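Local coordinates for protein GH26A (PDB 6Q75) that is a glycoside hydrolase of family 26 that probably cleaves beta-linked polysaccharides such as mannans, at residues E94-D97 against K98-G102; G193-K196 against L197-L201; S300-I303 against E304-N307; P309-V312 against K313-G317; Y316-D319 against K320-T323. One frame throughout, in Å; residues are numbered along the deposited sequence.

All five contacts are local, each formed by neighbouring residues of one helix, or of the turn leading into strand 321-322, on the outside of the family 26 (beta/alpha)8-type barrel. Contacts 1 and 2 lie on helices on opposite sides of the chain's centre, their own centres 31 Å apart. Contacts 3, 4 and 5 follow one another at the C-terminal end of the fold. Contact 3 meets contact 4 where V312 CG2 packs against N307 CB at 3.7 Å, and contacts 4 and 5 share Y316 and G317. V315 O and T321 OG1, 2.8 Å apart, link those two again. Contact 1 comes within about 7 Å of contact 5, nearest atoms, without touching it.

Contact 1: E94-D97 against K98-G102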
loop_
_atom_site.group_PDB
_atom_site.type_symbol
_atom_site.label_atom_id
_atom_site.label_comp_id
_atom_site.label_asym_id
_atom_site.label_seq_id
_atom_site.Cartn_x
_atom_site.Cartn_y
_atom_site.Cartn_z
ATOM N N GLU A 94 1.679 -16.849 -4.601
ATOM C CA GLU A 94 0.276 -16.505 -4.789
ATOM C C GLU A 94 0.119 -15.221 -5.597
ATOM O O GLU A 94 -0.842 -15.104 -6.366
ATOM C CB GLU A 94 -0.437 -16.418 -3.435
ATOM C CG GLU A 94 -1.927 -16.107 -3.589
ATOM C CD GLU A 94 -2.728 -17.305 -4.091
ATOM O OE1 GLU A 94 -2.150 -18.400 -4.248
ATOM O OE2 GLU A 94 -3.951 -17.160 -4.324
ATOM N N ALA A 95 1.061 -14.275 -5.477
ATOM C CA ALA A 95 0.981 -13.064 -6.295
ATOM C C ALA A 95 1.104 -13.399 -7.776
ATOM O O ALA A 95 0.396 -12.822 -8.609
ATOM C CB ALA A 95 2.068 -12.066 -5.896
ATOM N N ILE A 96 2.026 -14.307 -8.131
ATOM C CA ILE A 96 2.145 -14.691 -9.537
ATOM C C ILE A 96 0.876 -15.388 -10.003
ATOM O O ILE A 96 0.365 -15.106 -11.095
ATOM C CB ILE A 96 3.390 -15.557 -9.762
ATOM C CG1 ILE A 96 4.647 -14.695 -9.658
ATOM C CG2 ILE A 96 3.345 -16.231 -11.117
ATOM C CD1 ILE A 96 5.930 -15.502 -9.366
ATOM N N ASP A 97 0.335 -16.298 -9.184
ATOM C CA ASP A 97 -0.922 -16.941 -9.560
ATOM C C ASP A 97 -2.038 -15.916 -9.741
ATOM O O ASP A 97 -2.791 -15.993 -10.717
ATOM C CB ASP A 97 -1.369 -17.980 -8.518
ATOM C CG ASP A 97 -0.598 -19.308 -8.610
ATOM O OD1 ASP A 97 0.217 -19.485 -9.543
ATOM O OD2 ASP A 97 -0.863 -20.201 -7.768
ATOM N N LYS A 98 -2.168 -14.951 -8.811
ATOM C CA LYS A 98 -3.246 -13.967 -8.923
ATOM C C LYS A 98 -3.062 -13.080 -10.146
ATOM O O LYS A 98 -4.025 -12.815 -10.875
ATOM C CB LYS A 98 -3.338 -13.134 -7.645
ATOM C CG LYS A 98 -4.014 -13.877 -6.515
ATOM C CD LYS A 98 -5.527 -13.910 -6.728
ATOM C CE LYS A 98 -6.202 -14.931 -5.837
ATOM N NZ LYS A 98 -6.031 -16.320 -6.320
ATOM N N TYR A 99 -1.824 -12.658 -10.417
ATOM C CA TYR A 99 -1.531 -11.916 -11.635
ATOM C C TYR A 99 -1.899 -12.740 -12.868
ATOM O O TYR A 99 -2.507 -12.227 -13.817
ATOM C CB TYR A 99 -0.041 -11.529 -11.653
ATOM C CG TYR A 99 0.329 -10.698 -12.850
ATOM C CD1 TYR A 99 -0.228 -9.443 -13.024
ATOM C CD2 TYR A 99 1.179 -11.186 -13.828
ATOM C CE1 TYR A 99 0.079 -8.674 -14.115
ATOM C CE2 TYR A 99 1.499 -10.418 -14.943
ATOM C CZ TYR A 99 0.940 -9.160 -15.076
ATOM O OH TYR A 99 1.220 -8.374 -16.170
ATOM N N HIS A 100 -1.563 -14.032 -12.858
ATOM C CA HIS A 100 -1.922 -14.905 -13.967
ATOM C C HIS A 100 -3.427 -15.079 -14.092
ATOM O O HIS A 100 -3.914 -15.462 -15.160
ATOM C CB HIS A 100 -1.265 -16.266 -13.805
ATOM C CG HIS A 100 0.202 -16.253 -14.095
ATOM N ND1 HIS A 100 0.826 -15.185 -14.704
ATOM C CD2 HIS A 100 1.157 -17.192 -13.905
ATOM C CE1 HIS A 100 2.112 -15.457 -14.852
ATOM N NE2 HIS A 100 2.340 -16.666 -14.367
ATOM N N GLU A 101 -4.156 -14.902 -12.999
ATOM C CA GLU A 101 -5.612 -14.928 -13.040
ATOM C C GLU A 101 -6.216 -13.608 -13.495
ATOM O O GLU A 101 -7.433 -13.545 -13.684
ATOM C CB GLU A 101 -6.148 -15.344 -11.661
ATOM C CG GLU A 101 -5.925 -16.838 -11.430
ATOM C CD GLU A 101 -5.800 -17.210 -9.958
ATOM O OE1 GLU A 101 -6.191 -16.386 -9.110
ATOM O OE2 GLU A 101 -5.267 -18.309 -9.657
ATOM N N GLY A 102 -5.418 -12.552 -13.638
ATOM C CA GLY A 102 -5.916 -11.275 -14.102
ATOM C C GLY A 102 -6.085 -10.207 -13.050
ATOM O O GLY A 102 -6.642 -9.149 -13.360
#
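K98 and E94 meet one turn apart at the end of helix 88-100, the helix of a beta-alpha-beta unit between strands 74-78 and 104-108. On the packed side the lysine lies buried against W75 and S58. Its chain bends at chi2 (-76°) and chi4, which brings NZ back to E94 OE2 at 3.0 Å, on the anti side and tilted 34° out of the carboxylate plane. NZ also gives a bond of 2.8 Å to the syn lone pair of E101 OE1, so one ammonium ties two carboxylates into a network; S58 OG also holds E94 OE2. A methionine in place of K98 would probably leave E94 and E101 facing each other with no positive charge between them. A95, buried and small, lies on W75 and L163. The outer side is looser: I96 and H100 run side by side, CG2 touching NE2 at 3.4 Å, with the imidazole exposed. G102, the first residue to leave helical backbone angles, closes the last turn with a Schellman motif, its phi of 104° suiting glycine and its N bonded to Y99 O at 2.9 Å. I96 O sits over one face of the H100 ring, offset toward the rim.

Contact 2: G193-K196 against L197-L201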
loop_
_atom_site.group_PDB
_atom_site.type_symbol
_atom_site.label_atom_id
_atom_site.label_comp_id
_atom_site.label_asym_id
_atom_site.label_seq_id
_atom_site.Cartn_x
_atom_site.Cartn_y
_atom_site.Cartn_z
ATOM N N GLY A 193 13.686 13.411 8.617
ATOM C CA GLY A 193 12.709 12.454 9.071
ATOM C C GLY A 193 12.261 11.479 8.003
ATOM O O GLY A 193 13.072 10.902 7.282
ATOM N N PHE A 194 10.951 11.291 7.907
ATOM C CA PHE A 194 10.413 10.228 7.067
ATOM C C PHE A 194 10.892 10.350 5.629
ATOM O O PHE A 194 11.169 9.336 4.980
ATOM C CB PHE A 194 8.884 10.247 7.085
ATOM C CG PHE A 194 8.282 9.153 6.264
ATOM C CD1 PHE A 194 8.219 7.863 6.765
ATOM C CD2 PHE A 194 7.835 9.395 4.972
ATOM C CE1 PHE A 194 7.661 6.824 6.002
ATOM C CE2 PHE A 194 7.290 8.367 4.192
ATOM C CZ PHE A 194 7.210 7.090 4.705
ATOM N N VAL A 195 10.955 11.575 5.102
ATOM C CA VAL A 195 11.237 11.697 3.669
ATOM C C VAL A 195 12.614 11.135 3.360
ATOM O O VAL A 195 12.859 10.663 2.243
ATOM C CB VAL A 195 11.099 13.149 3.167
ATOM C CG1 VAL A 195 9.655 13.643 3.357
ATOM C CG2 VAL A 195 12.117 14.068 3.816
ATOM N N LYS A 196 13.522 11.151 4.343
ATOM C CA LYS A 196 14.855 10.605 4.107
ATOM C C LYS A 196 14.842 9.079 4.138
ATOM O O LYS A 196 15.591 8.440 3.383
ATOM C CB LYS A 196 15.840 11.172 5.134
ATOM C CG LYS A 196 17.300 10.785 4.852
ATOM C CD LYS A 196 18.252 11.280 5.925
ATOM C CE LYS A 196 19.676 11.424 5.357
ATOM N NZ LYS A 196 20.605 12.217 6.228
ATOM N N LEU A 197 13.999 8.482 4.992
ATOM C CA LEU A 197 13.797 7.038 4.942
ATOM C C LEU A 197 13.197 6.615 3.604
ATOM O O LEU A 197 13.636 5.632 2.999
ATOM C CB LEU A 197 12.901 6.580 6.103
ATOM C CG LEU A 197 12.445 5.112 6.059
ATOM C CD1 LEU A 197 13.691 4.199 6.074
ATOM C CD2 LEU A 197 11.499 4.749 7.246
ATOM N N TRP A 198 12.171 7.333 3.136
ATOM C CA TRP A 198 11.550 6.991 1.861
ATOM C C TRP A 198 12.579 6.994 0.736
ATOM O O TRP A 198 12.655 6.051 -0.067
ATOM C CB TRP A 198 10.432 7.983 1.561
ATOM C CG TRP A 198 9.661 7.676 0.312
ATOM C CD1 TRP A 198 9.962 8.052 -0.968
ATOM C CD2 TRP A 198 8.452 6.922 0.237
ATOM N NE1 TRP A 198 8.996 7.579 -1.837
ATOM C CE2 TRP A 198 8.062 6.882 -1.118
ATOM C CE3 TRP A 198 7.660 6.270 1.189
ATOM C CZ2 TRP A 198 6.911 6.224 -1.543
ATOM C CZ3 TRP A 198 6.521 5.608 0.758
ATOM C CH2 TRP A 198 6.168 5.581 -0.593
ATOM N N LYS A 199 13.394 8.049 0.671
ATOM C CA LYS A 199 14.365 8.153 -0.415
ATOM C C LYS A 199 15.453 7.096 -0.303
ATOM O O LYS A 199 15.949 6.606 -1.326
ATOM C CB LYS A 199 14.980 9.548 -0.427
ATOM C CG LYS A 199 13.978 10.671 -0.700
ATOM C CD LYS A 199 14.654 11.994 -0.429
ATOM C CE LYS A 199 13.687 13.113 -0.101
ATOM N NZ LYS A 199 14.504 14.300 0.316
ATOM N N GLN A 200 15.833 6.730 0.924
ATOM C CA GLN A 200 16.839 5.685 1.111
ATOM C C GLN A 200 16.309 4.328 0.657
ATOM O O GLN A 200 17.033 3.539 0.030
ATOM C CB GLN A 200 17.283 5.631 2.577
ATOM C CG GLN A 200 18.499 4.751 2.836
ATOM C CD GLN A 200 18.985 4.876 4.277
ATOM O OE1 GLN A 200 18.761 3.988 5.111
ATOM N NE2 GLN A 200 19.607 5.992 4.582
ATOM N N LEU A 201 15.051 4.028 0.977
ATOM C CA LEU A 201 14.456 2.794 0.485
ATOM C C LEU A 201 14.346 2.832 -1.034
ATOM O O LEU A 201 14.605 1.833 -1.713
ATOM C CB LEU A 201 13.073 2.584 1.115
ATOM C CG LEU A 201 12.379 1.281 0.673
ATOM C CD1 LEU A 201 13.074 0.095 1.305
ATOM C CD2 LEU A 201 10.900 1.259 1.087
#
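The rings of F194 and W198 meet rim to rim, one turn apart on helix 194-208, neither lying over the other's face. F194 CZ comes to W198 CE3 at 3.6 Å, arriving at the edge of the indole near its plane, while W198 CE3 stands obliquely to the phenyl ring. The ring planes are inclined at 45°, and the centroids of the phenyl ring and the six-membered ring of W198 are 6.0 Å apart. Both side chains leave the backbone with CG opposite the amide nitrogen (chi1 -179° in F194, -176° in W198), which sends both rings off the same side of the helix. Further out, W218 of strand 214-221 meets W198 edge-to-face and also touches F194, so the pair fills the space between helix and barrel strand. The buried indole N-H is satisfied as well, since NE1 bonds to Y243 O. On another side of the helix L197, a branched apolar residue suited to a buried place, packs on W135, M138 and W149. Toward the solvent, the extended chain of K199 lies along the preceding turn, its CG 3.1 Å from V195 O and its CE 4.2 Å from V195 CB. The backbone bond from W198 N to F194 O is 2.9 Å. G193, at the N-cap, opens the helix; its O receives K196 N at 3.0 Å and, weakly, L197 N at 3.5 Å. These are the first two turns of a barrel helix, whose aromatic side packs inward on a strand of the (beta/alpha)8 fold while its lysines face outward.

Contact 3: S300-I303 against E304-N307; sequences SNWI and ETAN
W302 O is gripped by two donors that reach it from opposite faces of its carbonyl plane: A306 N at 3.0 Å and the side-chain amide N307 ND2 at 2.9 Å. The asparagine thus adds a side-chain bond to a backbone one as the short helix 302-305 comes to its end. Its amide is itself held, ND2 giving also to G279 O and OD1 receiving from L281 N, which fixes the rotation of a buried polar group. N301 O also takes two backbone donors, but differently: T305 N in its carbonyl plane, E304 N from above. Where the chain starts to turn, N301 ND2 gives a straight bond (167°) to E304 OE2 at 3.3 Å, meeting the carboxylate from above its plane; the two flat groups stand 75° apart. K63 completes this cluster, bonded to N301 OD1 and E304 OE1, so the glutamate has a positive mate. T305 OG1, set between its own backbone N and carbonyl carbon (chi1 64°), turns over one face of the W302 indole, offset toward the rim, and A306 CB touches W302 CD1 at 3.7 Å, a place that suits a small methyl. A water gives to both I303 O and N307 O, each at 2.8 Å. The turn follows strand 293-299; I303 packs on I67 of helix 59-68 and on V312 of helix 309-316, while W302 meets W299 and Y252 edge-to-face.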
loop_
_atom_site.group_PDB
_atom_site.type_symbol
_atom_site.label_atom_id
_atom_site.label_comp_id
_atom_site.label_asym_id
_atom_site.label_seq_id
_atom_site.Cartn_x
_atom_site.Cartn_y
_atom_site.Cartn_z
ATOM N N SER A 300 -8.781 -7.344 5.179
ATOM C CA SER A 300 -9.117 -8.693 5.646
ATOM C C SER A 300 -10.568 -8.889 6.061
ATOM O O SER A 300 -11.464 -8.718 5.234
ATOM C CB SER A 300 -8.182 -9.078 6.782
ATOM O OG SER A 300 -6.842 -9.104 6.242
ATOM N N ASN A 301 -10.824 -9.294 7.314
ATOM C CA ASN A 301 -12.205 -9.672 7.627
ATOM C C ASN A 301 -13.100 -8.478 7.896
ATOM O O ASN A 301 -14.271 -8.682 8.247
ATOM C CB ASN A 301 -12.288 -10.645 8.822
ATOM C CG ASN A 301 -13.609 -11.449 8.830
ATOM O OD1 ASN A 301 -14.067 -11.905 7.784
ATOM N ND2 ASN A 301 -14.223 -11.604 10.010
ATOM N N TRP A 302 -12.617 -7.243 7.724
ATOM C CA TRP A 302 -13.545 -6.114 7.745
ATOM C C TRP A 302 -14.556 -6.225 6.612
ATOM O O TRP A 302 -15.626 -5.603 6.678
ATOM C CB TRP A 302 -12.778 -4.794 7.678
ATOM C CG TRP A 302 -12.317 -4.235 9.007
ATOM C CD1 TRP A 302 -12.696 -3.050 9.566
ATOM C CD2 TRP A 302 -11.392 -4.834 9.942
ATOM N NE1 TRP A 302 -12.078 -2.867 10.780
ATOM C CE2 TRP A 302 -11.269 -3.947 11.035
ATOM C CE3 TRP A 302 -10.673 -6.031 9.962
ATOM C CZ2 TRP A 302 -10.445 -4.219 12.131
ATOM C CZ3 TRP A 302 -9.855 -6.300 11.045
ATOM C CH2 TRP A 302 -9.751 -5.398 12.118
ATOM N N ILE A 303 -14.272 -7.052 5.602
ATOM C CA ILE A 303 -15.239 -7.298 4.541
ATOM C C ILE A 303 -16.532 -7.870 5.119
ATOM O O ILE A 303 -17.603 -7.693 4.542
ATOM C CB ILE A 303 -14.629 -8.214 3.454
ATOM C CG1 ILE A 303 -15.504 -8.241 2.190
ATOM C CG2 ILE A 303 -14.429 -9.630 3.980
ATOM C CD1 ILE A 303 -15.671 -6.859 1.493
ATOM N N GLU A 304 -16.454 -8.537 6.270
ATOM C CA GLU A 304 -17.604 -9.096 6.974
ATOM C C GLU A 304 -17.975 -8.308 8.220
ATOM O O GLU A 304 -19.162 -8.064 8.464
ATOM C CB GLU A 304 -17.294 -10.555 7.347
ATOM C CG GLU A 304 -18.105 -11.174 8.478
ATOM C CD GLU A 304 -17.712 -12.636 8.707
ATOM O OE1 GLU A 304 -17.950 -13.463 7.793
ATOM O OE2 GLU A 304 -17.176 -12.966 9.793
ATOM N N THR A 305 -16.990 -7.851 9.000
ATOM C CA THR A 305 -17.327 -7.234 10.279
ATOM C C THR A 305 -17.702 -5.762 10.159
ATOM O O THR A 305 -18.357 -5.230 11.062
ATOM C CB THR A 305 -16.163 -7.390 11.263
ATOM O OG1 THR A 305 -15.041 -6.676 10.760
ATOM C CG2 THR A 305 -15.784 -8.854 11.416
ATOM N N ALA A 306 -17.297 -5.085 9.086
ATOM C CA ALA A 306 -17.558 -3.662 8.930
ATOM C C ALA A 306 -18.514 -3.369 7.787
ATOM O O ALA A 306 -18.715 -2.198 7.449
ATOM C CB ALA A 306 -16.247 -2.897 8.693
ATOM N N ASN A 307 -19.078 -4.402 7.168
ATOM C CA ASN A 307 -19.922 -4.235 5.993
ATOM C C ASN A 307 -20.985 -5.315 6.019
ATOM O O ASN A 307 -20.655 -6.498 6.119
ATOM C CB ASN A 307 -19.092 -4.376 4.703
ATOM C CG ASN A 307 -18.051 -3.298 4.555
ATOM O OD1 ASN A 307 -18.345 -2.137 4.161
ATOM N ND2 ASN A 307 -16.821 -3.651 4.872
HETATM O O HOH W 1 -20.230 -8.750 4.497
#

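Contact 4: P309-V312 against K313-G317; sequences PERV and KEVYG
R311 NE and E314 OE1 form a salt bridge at 3.1 Å along helix 309-316, an outer helix of the (beta/alpha)8-type fold. The bond is weak, its N-H...O angle only 123°, although the two chains run side by side and the guanidinium and carboxylate planes differ by just 25°. Bends at chi2 (64°) and chi3 turn the outward-running arginine so that NE comes beside E314 OE1 and CD lies 4.0 Å from V315 CG2. In the next shell E314 OE2 is bridged to R283 NH1; the carboxylate is shared by two arginines, one oxygen to each, and probably offsets the closeness of R311 NH2 to R283 NE. A leucine at R311 would probably leave E314 OE1 without this charged mate. The inward side is apolar: V312 CG1 meets Y316 CD1 at 4.0 Å, these side chains pointing the same way toward helix 59-68, where V312 lies on I67 and Y316 on A64 and S68. V315, also buried, packs on L281 and on F296 of strand 293-299, the short valine letting the helix come close to the sheet. P309 fits the first turn, where its missing N-H costs little, and S308, just before it, has its OG hydrogen-bonded to R311 N. On the exposed side the methylenes of K313 run beside P309 O, CG 3.2 Å away.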
loop_
_atom_site.group_PDB
_atom_site.type_symbol
_atom_site.label_atom_id
_atom_site.label_comp_id
_atom_site.label_asym_id
_atom_site.label_seq_id
_atom_site.Cartn_x
_atom_site.Cartn_y
_atom_site.Cartn_z
ATOM N N PRO A 309 -23.531 -7.770 4.048
ATOM C CA PRO A 309 -23.472 -8.327 2.679
ATOM C C PRO A 309 -24.169 -7.445 1.662
ATOM O O PRO A 309 -23.722 -7.336 0.519
ATOM C CB PRO A 309 -24.188 -9.684 2.810
ATOM C CG PRO A 309 -24.127 -10.024 4.277
ATOM C CD PRO A 309 -24.135 -8.711 5.014
ATOM N N GLU A 310 -25.278 -6.814 2.060
ATOM C CA GLU A 310 -25.978 -5.909 1.156
ATOM C C GLU A 310 -25.100 -4.731 0.748
ATOM O O GLU A 310 -25.152 -4.287 -0.404
ATOM C CB GLU A 310 -27.266 -5.422 1.821
ATOM C CG GLU A 310 -28.289 -6.529 2.053
ATOM C CD GLU A 310 -27.980 -7.456 3.245
ATOM O OE1 GLU A 310 -27.174 -7.093 4.136
ATOM O OE2 GLU A 310 -28.597 -8.550 3.305
ATOM N N ARG A 311 -24.339 -4.175 1.695
ATOM C CA ARG A 311 -23.436 -3.063 1.397
ATOM C C ARG A 311 -22.296 -3.501 0.477
ATOM O O ARG A 311 -21.943 -2.782 -0.463
ATOM C CB ARG A 311 -22.891 -2.473 2.709
ATOM C CG ARG A 311 -21.825 -1.374 2.580
ATOM C CD ARG A 311 -22.336 -0.094 1.887
ATOM N NE ARG A 311 -23.655 0.335 2.357
ATOM C CZ ARG A 311 -23.864 0.987 3.500
ATOM N NH1 ARG A 311 -22.836 1.295 4.288
ATOM N NH2 ARG A 311 -25.103 1.330 3.859
ATOM N N VAL A 312 -21.735 -4.693 0.705
ATOM C CA VAL A 312 -20.695 -5.207 -0.185
ATOM C C VAL A 312 -21.242 -5.302 -1.602
ATOM O O VAL A 312 -20.604 -4.888 -2.569
ATOM C CB VAL A 312 -20.188 -6.578 0.298
ATOM C CG1 VAL A 312 -19.217 -7.182 -0.736
ATOM C CG2 VAL A 312 -19.549 -6.473 1.693
ATOM N N LYS A 313 -22.450 -5.854 -1.738
ATOM C CA LYS A 313 -23.050 -6.018 -3.056
ATOM C C LYS A 313 -23.415 -4.675 -3.687
ATOM O O LYS A 313 -23.296 -4.510 -4.907
ATOM C CB LYS A 313 -24.281 -6.928 -2.941
ATOM C CG LYS A 313 -23.938 -8.360 -2.513
ATOM C CD LYS A 313 -25.179 -9.185 -2.135
ATOM C CE LYS A 313 -26.311 -8.987 -3.098
ATOM N NZ LYS A 313 -27.582 -9.613 -2.617
ATOM N N GLU A 314 -23.875 -3.712 -2.883
ATOM C CA GLU A 314 -24.167 -2.376 -3.403
ATOM C C GLU A 314 -22.923 -1.724 -4.002
ATOM O O GLU A 314 -22.990 -1.073 -5.058
ATOM C CB GLU A 314 -24.731 -1.504 -2.284
ATOM C CG GLU A 314 -25.099 -0.092 -2.694
ATOM C CD GLU A 314 -25.408 0.798 -1.493
ATOM O OE1 GLU A 314 -24.637 0.795 -0.514
ATOM O OE2 GLU A 314 -26.439 1.493 -1.520
ATOM N N VAL A 315 -21.792 -1.846 -3.312
ATOM C CA VAL A 315 -20.558 -1.200 -3.752
ATOM C C VAL A 315 -19.940 -1.970 -4.911
ATOM O O VAL A 315 -19.554 -1.386 -5.933
ATOM C CB VAL A 315 -19.589 -1.066 -2.565
ATOM C CG1 VAL A 315 -18.207 -0.593 -3.022
ATOM C CG2 VAL A 315 -20.154 -0.120 -1.496
ATOM N N TYR A 316 -19.856 -3.297 -4.789
ATOM C CA TYR A 316 -19.355 -4.090 -5.905
ATOM C C TYR A 316 -20.247 -3.960 -7.136
ATOM O O TYR A 316 -19.760 -4.086 -8.261
ATOM C CB TYR A 316 -19.228 -5.553 -5.507
ATOM C CG TYR A 316 -17.876 -5.883 -4.897
ATOM C CD1 TYR A 316 -17.451 -5.266 -3.730
ATOM C CD2 TYR A 316 -17.045 -6.808 -5.488
ATOM C CE1 TYR A 316 -16.208 -5.572 -3.155
ATOM C CE2 TYR A 316 -15.820 -7.121 -4.937
ATOM C CZ TYR A 316 -15.401 -6.504 -3.785
ATOM O OH TYR A 316 -14.175 -6.847 -3.281
ATOM N N GLY A 317 -21.554 -3.737 -6.953
ATOM C CA GLY A 317 -22.462 -3.623 -8.081
ATOM C C GLY A 317 -22.626 -2.234 -8.663
ATOM O O GLY A 317 -23.324 -2.064 -9.673
#

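Contact 5: Y316-D319 against K320-T323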
loop_
_atom_site.group_PDB
_atom_site.type_symbol
_atom_site.label_atom_id
_atom_site.label_comp_id
_atom_site.label_asym_id
_atom_site.label_seq_id
_atom_site.Cartn_x
_atom_site.Cartn_y
_atom_site.Cartn_z
ATOM N N TYR A 316 -19.856 -3.297 -4.789
ATOM C CA TYR A 316 -19.355 -4.090 -5.905
ATOM C C TYR A 316 -20.247 -3.960 -7.136
ATOM O O TYR A 316 -19.760 -4.086 -8.261
ATOM C CB TYR A 316 -19.228 -5.553 -5.507
ATOM C CG TYR A 316 -17.876 -5.883 -4.897
ATOM C CD1 TYR A 316 -17.451 -5.266 -3.730
ATOM C CD2 TYR A 316 -17.045 -6.808 -5.488
ATOM C CE1 TYR A 316 -16.208 -5.572 -3.155
ATOM C CE2 TYR A 316 -15.820 -7.121 -4.937
ATOM C CZ TYR A 316 -15.401 -6.504 -3.785
ATOM O OH TYR A 316 -14.175 -6.847 -3.281
ATOM N N GLY A 317 -21.554 -3.737 -6.953
ATOM C CA GLY A 317 -22.462 -3.623 -8.081
ATOM C C GLY A 317 -22.626 -2.234 -8.663
ATOM O O GLY A 317 -23.324 -2.064 -9.673
ATOM N N TYR A 318 -22.031 -1.232 -8.027
ATOM C CA TYR A 318 -22.090 0.139 -8.513
ATOM C C TYR A 318 -21.458 0.240 -9.900
ATOM O O TYR A 318 -20.430 -0.382 -10.182
ATOM C CB TYR A 318 -21.368 1.034 -7.504
ATOM C CG TYR A 318 -21.270 2.518 -7.782
ATOM C CD1 TYR A 318 -22.390 3.312 -8.021
ATOM C CD2 TYR A 318 -20.023 3.126 -7.780
ATOM C CE1 TYR A 318 -22.247 4.688 -8.265
ATOM C CE2 TYR A 318 -19.876 4.469 -8.012
ATOM C CZ TYR A 318 -20.976 5.250 -8.254
ATOM O OH TYR A 318 -20.760 6.594 -8.488
ATOM N N ASP A 319 -22.074 1.053 -10.767
ATOM C CA ASP A 319 -21.656 1.083 -12.164
ATOM C C ASP A 319 -20.198 1.515 -12.320
ATOM O O ASP A 319 -19.540 1.105 -13.277
ATOM C CB ASP A 319 -22.566 2.031 -12.948
ATOM C CG ASP A 319 -22.294 3.488 -12.625
ATOM O OD1 ASP A 319 -22.511 3.910 -11.470
ATOM O OD2 ASP A 319 -21.919 4.234 -13.555
ATOM N N LYS A 320 -19.665 2.318 -11.400
ATOM C CA LYS A 320 -18.284 2.767 -11.541
ATOM C C LYS A 320 -17.271 1.818 -10.904
ATOM O O LYS A 320 -16.067 2.048 -11.046
ATOM C CB LYS A 320 -18.087 4.162 -10.937
ATOM C CG LYS A 320 -18.964 5.266 -11.498
ATOM C CD LYS A 320 -18.580 5.580 -12.923
ATOM C CE LYS A 320 -19.042 6.972 -13.325
ATOM N NZ LYS A 320 -20.479 7.176 -13.029
ATOM N N THR A 321 -17.711 0.763 -10.223
ATOM C CA THR A 321 -16.782 -0.150 -9.563
ATOM C C THR A 321 -16.346 -1.210 -10.557
ATOM O O THR A 321 -17.180 -1.809 -11.238
ATOM C CB THR A 321 -17.434 -0.824 -8.355
ATOM O OG1 THR A 321 -17.791 0.165 -7.395
ATOM C CG2 THR A 321 -16.437 -1.837 -7.705
ATOM N N ILE A 322 -15.040 -1.468 -10.603
ATOM C CA ILE A 322 -14.449 -2.427 -11.524
ATOM C C ILE A 322 -13.987 -3.638 -10.722
ATOM O O ILE A 322 -13.188 -3.506 -9.783
ATOM C CB ILE A 322 -13.270 -1.801 -12.285
ATOM C CG1 ILE A 322 -13.777 -0.617 -13.124
ATOM C CG2 ILE A 322 -12.514 -2.867 -13.108
ATOM C CD1 ILE A 322 -12.675 0.267 -13.666
ATOM N N THR A 323 -14.482 -4.810 -11.094
ATOM C CA THR A 323 -14.000 -6.060 -10.535
ATOM C C THR A 323 -13.109 -6.779 -11.554
ATOM O O THR A 323 -12.909 -6.326 -12.694
ATOM C CB THR A 323 -15.177 -6.906 -10.053
ATOM O OG1 THR A 323 -16.105 -7.088 -11.124
ATOM C CG2 THR A 323 -15.886 -6.197 -8.904
#
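A type I beta turn from Y318 to T321 reverses the chain after helix 309-316, closed by T321 N giving to Y318 O at 3.0 Å from above the carbonyl plane. Within the turn the Y318 ring has one face covered near its rim by D319 OD1, 3.3 Å above the plane, and by K320 N. The lysine's aliphatic part adds to this, K320 CB reaching Y318 CE2 at 3.4 Å. T321 OG1 meets the same ring at its edge, in plane, at 3.7 Å from CD2, and that hydroxyl is bonded to V315 O, so the threonine ties the new strand back to the helix just left. A chi1 of 73° folds the D319 carboxylate back so that OD1 lies over the Y318 ring and OD2 faces K320 NZ, the two chains running side by side to a weak salt bridge of 3.3 Å between those last two atoms. Beyond the turn, buried T323 places CG2 against Y316 CD2 at 3.7 Å, while its OG1 bonds to D325. Y318 itself leans on P284 and L287 of helix 284-289, a place suited to a broad ring at a partly exposed corner. The arrangement is a type I beta turn within an alpha-to-beta connection: strand 321-322 leaves it to run parallel to strand 46-51, with backbone hydrogen bonds pairing K320 and I322 with I46, and I322 also with A48, at the margin of the (beta/alpha)8-type barrel.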